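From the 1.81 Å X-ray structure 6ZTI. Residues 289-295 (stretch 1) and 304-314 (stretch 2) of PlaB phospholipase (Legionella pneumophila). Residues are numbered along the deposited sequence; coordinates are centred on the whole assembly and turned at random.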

ATOM      1  N   ILE B 289      -2.563 -35.639  34.178  1.00 11.97           N
ATOM      2  CA  ILE B 289      -3.467 -36.751  34.447  1.00 11.91           C
ATOM      3  C   ILE B 289      -4.174 -37.190  33.176  1.00 16.57           C
ATOM      4  O   ILE B 289      -4.331 -38.389  32.922  1.00 17.57           O
ATOM      5  N   TRP B 290      -4.621 -36.237  32.359  1.00 17.72           N
ATOM      6  CA  TRP B 290      -5.381 -36.629  31.179  1.00 11.07           C
ATOM      7  C   TRP B 290      -4.480 -37.019  30.016  1.00 15.35           C
ATOM      8  O   TRP B 290      -4.898 -37.818  29.173  1.00 14.53           O
ATOM      9  N   ILE B 291      -3.247 -36.499  29.962  1.00 14.41           N
ATOM     10  CA  ILE B 291      -2.290 -36.997  28.974  1.00 16.19           C
ATOM     11  C   ILE B 291      -2.019 -38.477  29.198  1.00 16.07           C
ATOM     12  O   ILE B 291      -1.940 -39.259  28.243  1.00 14.94           O
ATOM     13  N   LEU B 292      -1.857 -38.881  30.461  1.00 14.28           N
ATOM     14  CA  LEU B 292      -1.558 -40.281  30.765  1.00 19.73           C
ATOM     15  C   LEU B 292      -2.696 -41.191  30.324  1.00 16.53           C
ATOM     16  O   LEU B 292      -2.463 -42.280  29.781  1.00 20.41           O
ATOM     17  N   ARG B 293      -3.937 -40.750  30.530  1.00 20.17           N
ATOM     18  CA  ARG B 293      -5.089 -41.505  30.052  1.00 20.87           C
ATOM     19  C   ARG B 293      -5.066 -41.629  28.533  1.00 19.93           C
ATOM     20  O   ARG B 293      -5.287 -42.715  27.982  1.00 19.08           O
ATOM     21  N   CYS B 294      -4.806 -40.515  27.838  1.00 18.29           N
ATOM     22  CA  CYS B 294      -4.800 -40.520  26.374  1.00 16.67           C
ATOM     23  C   CYS B 294      -3.739 -41.474  25.842  1.00 17.57           C
ATOM     24  O   CYS B 294      -4.004 -42.276  24.938  1.00 15.99           O
ATOM     25  N   LEU B 295      -2.532 -41.415  26.413  1.00 15.29           N
ATOM     26  CA  LEU B 295      -1.452 -42.303  25.996  1.00 12.56           C
ATOM     27  C   LEU B 295      -1.778 -43.770  26.236  1.00 22.92           C
ATOM     28  O   LEU B 295      -1.176 -44.642  25.598  1.00 17.26           O
ATOM     29  N   ASN B 304     -13.364 -44.239  22.785  1.00 12.38           N
ATOM     30  CA  ASN B 304     -14.707 -43.694  22.945  1.00 19.56           C
ATOM     31  C   ASN B 304     -15.049 -43.488  24.412  1.00 16.61           C
ATOM     32  O   ASN B 304     -15.790 -42.557  24.756  1.00 16.88           O
ATOM     33  N   LYS B 305     -14.535 -44.353  25.287  1.00 16.41           N
ATOM     34  CA  LYS B 305     -14.663 -44.115  26.720  1.00 14.80           C
ATOM     35  C   LYS B 305     -14.064 -42.763  27.092  1.00 16.80           C
ATOM     36  O   LYS B 305     -14.700 -41.953  27.774  1.00 16.81           O
ATOM     37  N   LEU B 306     -12.848 -42.488  26.616  1.00 17.30           N
ATOM     38  CA  LEU B 306     -12.186 -41.224  26.924  1.00 17.22           C
ATOM     39  C   LEU B 306     -12.894 -40.037  26.283  1.00 16.38           C
ATOM     40  O   LEU B 306     -12.960 -38.950  26.881  1.00 16.28           O
ATOM     41  N   VAL B 307     -13.409 -40.203  25.063  1.00 11.52           N
ATOM     42  CA  VAL B 307     -14.159 -39.115  24.433  1.00  8.75           C
ATOM     43  C   VAL B 307     -15.283 -38.659  25.352  1.00 13.19           C
ATOM     44  O   VAL B 307     -15.501 -37.459  25.558  1.00 11.56           O
ATOM     45  N   LYS B 308     -16.015 -39.616  25.919  1.00 12.11           N
ATOM     46  CA  LYS B 308     -17.139 -39.272  26.781  1.00 11.18           C
ATOM     47  C   LYS B 308     -16.668 -38.712  28.114  1.00 16.14           C
ATOM     48  O   LYS B 308     -17.254 -37.752  28.624  1.00 16.00           O
ATOM     49  N   GLU B 309     -15.612 -39.288  28.699  1.00 15.84           N
ATOM     50  CA  GLU B 309     -15.096 -38.736  29.947  1.00 14.48           C
ATOM     51  C   GLU B 309     -14.662 -37.288  29.768  1.00 19.57           C
ATOM     52  O   GLU B 309     -14.934 -36.441  30.628  1.00 16.40           O
ATOM     53  N   LEU B 310     -13.986 -36.979  28.660  1.00 10.94           N
ATOM     54  CA  LEU B 310     -13.507 -35.610  28.479  1.00 10.30           C
ATOM     55  C   LEU B 310     -14.650 -34.642  28.222  1.00 14.65           C
ATOM     56  O   LEU B 310     -14.570 -33.466  28.605  1.00 12.48           O
ATOM     57  N   ASP B 311     -15.702 -35.102  27.547  1.00 15.24           N
ATOM     58  CA  ASP B 311     -16.876 -34.261  27.358  1.00 15.32           C
ATOM     59  C   ASP B 311     -17.522 -33.910  28.696  1.00 17.98           C
ATOM     60  O   ASP B 311     -17.972 -32.776  28.897  1.00 11.45           O
ATOM     61  N   ASN B 312     -17.582 -34.870  29.618  1.00 16.65           N
ATOM     62  CA  ASN B 312     -18.080 -34.576  30.955  1.00 17.54           C
ATOM     63  C   ASN B 312     -17.202 -33.544  31.658  1.00 13.79           C
ATOM     64  O   ASN B 312     -17.713 -32.652  32.344  1.00 17.15           O
ATOM     65  N   ILE B 313     -15.878 -33.670  31.527  1.00 15.19           N
ATOM     66  CA  ILE B 313     -14.970 -32.692  32.129  1.00 18.36           C
ATOM     67  C   ILE B 313     -15.199 -31.312  31.520  1.00 14.98           C
ATOM     68  O   ILE B 313     -15.168 -30.294  32.216  1.00  9.80           O
ATOM     69  N   THR B 314     -15.380 -31.248  30.204  1.00 12.40           N
ATOM     70  CA  THR B 314     -15.679 -29.973  29.560  1.00 16.58           C
ATOM     71  C   THR B 314     -16.931 -29.337  30.160  1.00 12.52           C
ATOM     72  O   THR B 314     -16.943 -28.146  30.491  1.00  9.16           O
TER

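Residues 289-295 and 304-314 of PlaB are helical throughout their contact and run nearly antiparallel, with 159° between their N-to-C directions and a closest axial approach of 10.8 Å. Because the chain directions oppose, Trp290 lies level with Leu310 and, one turn on, Cys294 lies level with Leu306; the helices are nearer at the second pair, where CA of Cys294 and CA of Leu306 are 7.4 Å apart, than at the first, where CA of Trp290 and CA of Leu310 are separated by 8.6 Å.

The polar link between the helices is a bidentate salt bridge. Arg293 and Glu309 both direct their CA-to-CB bonds toward the opposing helix. Arg293 curls through three successive m rotamers, and Glu309 reaches out with chi1 m and chi2 t, so that the carboxylate meets the edge of the guanidinium. Arg293 NH1 donates to Glu309 OE1 at 2.8 Å, and Arg293 NH2 donates to Glu309 OE2 at 3.0 Å with a straighter N-H...O angle, 163° against 145°. Each carboxylate oxygen thus receives its own hydrogen bond, and charge is paired with charge beside an otherwise apolar contact. Leu306 CD1 lies over one face of the guanidinium, leaving the edge free for the carboxylate.

Trp290 provides the main apolar element. With chi1 m and chi2 at 104°, its side chain inserts as a knob among Leu306, Glu309, Leu310 and Ile313. Leu310 (m, t) starts sideways, but its end comes nearer and places CD2 over the face of the indole, 4.0 Å from the centroid of the six-membered ring in a CH-pi contact. At the ring edge, Trp290 CZ3 meets Leu306 CD1 at 3.3 Å, while Trp290 CH2 lies 3.4 Å from Glu309 OE1, the same oxygen that accepts from Arg293 NH1. Ile313 (m, m) completes the surround, its CG1 3.6 Å from Trp290 CZ2.

Leu306 (t, p) also fills the space beside Cys294, whose chi1 is m; Leu306 CD2 approaches Cys294 SG to 3.8 Å and Cys294 CA to 3.6 Å. Within each helix, i to i+4 bonds satisfy many of the backbone groups: Cys294 N donates to Trp290 O at 3.0 Å, and Leu310 N to Leu306 O at 2.8 Å, whereas the bond from Arg293 N to Ile289 O, at 3.4 Å, is weak. Away from the contact, Thr314 OG1 is hydrogen-bonded elsewhere in the structure. Ile291 and Leu295 point away from the second helix and take no part in the packing.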

ATOM      1  CB  ILE B 289      -4.473 -36.363  35.548  1.00 16.80           C
ATOM      2  CG1 ILE B 289      -3.775 -36.304  36.924  1.00 16.36           C
ATOM      3  CG2 ILE B 289      -5.644 -37.357  35.578  1.00 27.24           C
ATOM      4  CD1 ILE B 289      -4.507 -35.449  37.939  1.00 28.97           C
ATOM      5  CB  TRP B 290      -6.349 -35.511  30.784  1.00 13.91           C
ATOM      6  CG  TRP B 290      -7.509 -35.500  31.715  1.00 16.09           C
ATOM      7  CD1 TRP B 290      -7.741 -34.622  32.729  1.00 22.03           C
ATOM      8  CD2 TRP B 290      -8.569 -36.459  31.765  1.00 14.68           C
ATOM      9  NE1 TRP B 290      -8.898 -34.958  33.391  1.00 26.67           N
ATOM     10  CE2 TRP B 290      -9.421 -36.087  32.821  1.00 22.61           C
ATOM     11  CE3 TRP B 290      -8.884 -37.590  31.009  1.00 19.97           C
ATOM     12  CZ2 TRP B 290     -10.574 -36.800  33.135  1.00 34.44           C
ATOM     13  CZ3 TRP B 290     -10.019 -38.305  31.328  1.00 24.37           C
ATOM     14  CH2 TRP B 290     -10.857 -37.904  32.381  1.00 36.61           C
ATOM     15  CB  ILE B 291      -0.982 -36.180  29.013  1.00 16.06           C
ATOM     16  CG1 ILE B 291      -1.175 -34.870  28.267  1.00 17.58           C
ATOM     17  CG2 ILE B 291       0.169 -36.974  28.393  1.00 21.73           C
ATOM     18  CD1 ILE B 291      -0.018 -33.914  28.344  1.00 22.84           C
ATOM     19  CB  LEU B 292      -1.288 -40.441  32.264  1.00 21.29           C
ATOM     20  CG  LEU B 292      -0.783 -41.791  32.775  1.00 38.44           C
ATOM     21  CD1 LEU B 292       0.487 -42.215  32.051  1.00 34.95           C
ATOM     22  CD2 LEU B 292      -0.533 -41.714  34.273  1.00 32.11           C
ATOM     23  CB  ARG B 293      -6.379 -40.820  30.510  1.00 23.28           C
ATOM     24  CG  ARG B 293      -6.725 -41.001  31.972  1.00 24.98           C
ATOM     25  CD  ARG B 293      -7.076 -42.452  32.304  1.00 46.50           C
ATOM     26  NE  ARG B 293      -8.093 -43.014  31.412  1.00 45.49           N
ATOM     27  CZ  ARG B 293      -9.408 -42.887  31.584  1.00 41.77           C
ATOM     28  NH1 ARG B 293      -9.895 -42.206  32.617  1.00 36.74           N
ATOM     29  NH2 ARG B 293     -10.242 -43.441  30.712  1.00 46.94           N
ATOM     30  CB  CYS B 294      -4.570 -39.097  25.843  1.00 19.46           C
ATOM     31  SG  CYS B 294      -5.938 -37.905  26.165  1.00 20.14           S
ATOM     32  CB  LEU B 295      -0.162 -41.955  26.739  1.00 20.86           C
ATOM     33  CG  LEU B 295       0.526 -40.651  26.333  1.00 23.72           C
ATOM     34  CD1 LEU B 295       1.698 -40.369  27.258  1.00 17.61           C
ATOM     35  CD2 LEU B 295       0.995 -40.719  24.885  1.00 21.92           C
ATOM     36  CB  ASN B 304     -15.735 -44.618  22.289  1.00 23.80           C
ATOM     37  CG  ASN B 304     -15.682 -44.559  20.789  1.00 18.58           C
ATOM     38  OD1 ASN B 304     -15.164 -43.606  20.214  1.00 23.61           O
ATOM     39  ND2 ASN B 304     -16.232 -45.570  20.142  1.00 24.57           N
ATOM     40  CB  LYS B 305     -13.987 -45.251  27.485  1.00 25.09           C
ATOM     41  CG  LYS B 305     -14.103 -45.190  29.002  1.00 46.85           C
ATOM     42  CD  LYS B 305     -14.166 -46.603  29.597  1.00 45.60           C
ATOM     43  CE  LYS B 305     -13.237 -46.778  30.793  1.00 58.57           C
ATOM     44  NZ  LYS B 305     -13.240 -48.191  31.290  1.00 61.83           N
ATOM     45  CB  LEU B 306     -10.734 -41.290  26.464  1.00 21.93           C
ATOM     46  CG  LEU B 306      -9.775 -40.192  26.908  1.00 25.82           C
ATOM     47  CD1 LEU B 306     -10.055 -39.752  28.321  1.00 28.74           C
ATOM     48  CD2 LEU B 306      -8.355 -40.709  26.814  1.00 21.97           C
ATOM     49  CB  VAL B 307     -14.709 -39.556  23.069  1.00  9.80           C
ATOM     50  CG1 VAL B 307     -15.659 -38.519  22.518  1.00 13.86           C
ATOM     51  CG2 VAL B 307     -13.569 -39.803  22.085  1.00 15.75           C
ATOM     52  CB  LYS B 308     -18.021 -40.498  26.999  1.00 17.96           C
ATOM     53  CG  LYS B 308     -19.297 -40.222  27.780  1.00 29.54           C
ATOM     54  CD  LYS B 308     -19.458 -41.193  28.949  1.00 54.98           C
ATOM     55  CE  LYS B 308     -18.644 -40.760  30.168  1.00 45.14           C
ATOM     56  NZ  LYS B 308     -19.289 -41.198  31.441  1.00 53.55           N
ATOM     57  CB  GLU B 309     -13.928 -39.570  30.475  1.00 16.14           C
ATOM     58  CG  GLU B 309     -14.335 -40.896  31.108  1.00 26.59           C
ATOM     59  CD  GLU B 309     -13.169 -41.627  31.767  1.00 35.89           C
ATOM     60  OE1 GLU B 309     -12.391 -40.981  32.502  1.00 48.09           O
ATOM     61  OE2 GLU B 309     -13.029 -42.849  31.551  1.00 36.64           O
ATOM     62  CB  LEU B 310     -12.500 -35.543  27.338  1.00 10.89           C
ATOM     63  CG  LEU B 310     -11.141 -36.149  27.667  1.00 12.53           C
ATOM     64  CD1 LEU B 310     -10.338 -36.298  26.390  1.00 20.45           C
ATOM     65  CD2 LEU B 310     -10.394 -35.298  28.669  1.00 18.51           C
ATOM     66  CB  ASP B 311     -17.888 -34.954  26.443  1.00 20.85           C
ATOM     67  CG  ASP B 311     -19.085 -34.063  26.138  1.00 26.07           C
ATOM     68  OD1 ASP B 311     -18.874 -32.980  25.551  1.00 34.41           O
ATOM     69  OD2 ASP B 311     -20.220 -34.420  26.510  1.00 23.60           O
ATOM     70  CB  ASN B 312     -18.148 -35.852  31.792  1.00 19.66           C
ATOM     71  CG  ASN B 312     -19.282 -36.756  31.383  1.00 28.98           C
ATOM     72  OD1 ASN B 312     -20.211 -36.331  30.691  1.00 25.75           O
ATOM     73  ND2 ASN B 312     -19.223 -38.011  31.819  1.00 31.81           N
ATOM     74  CB  ILE B 313     -13.503 -33.138  31.960  1.00 18.18           C
ATOM     75  CG1 ILE B 313     -13.240 -34.493  32.635  1.00 21.38           C
ATOM     76  CG2 ILE B 313     -12.541 -32.088  32.505  1.00 26.28           C
ATOM     77  CD1 ILE B 313     -13.604 -34.555  34.102  1.00 32.19           C
ATOM     78  CB  THR B 314     -15.845 -30.194  28.057  1.00  7.93           C
ATOM     79  OG1 THR B 314     -14.589 -30.611  27.505  1.00 10.20           O
ATOM     80  CG2 THR B 314     -16.290 -28.929  27.353  1.00  8.91           C
TER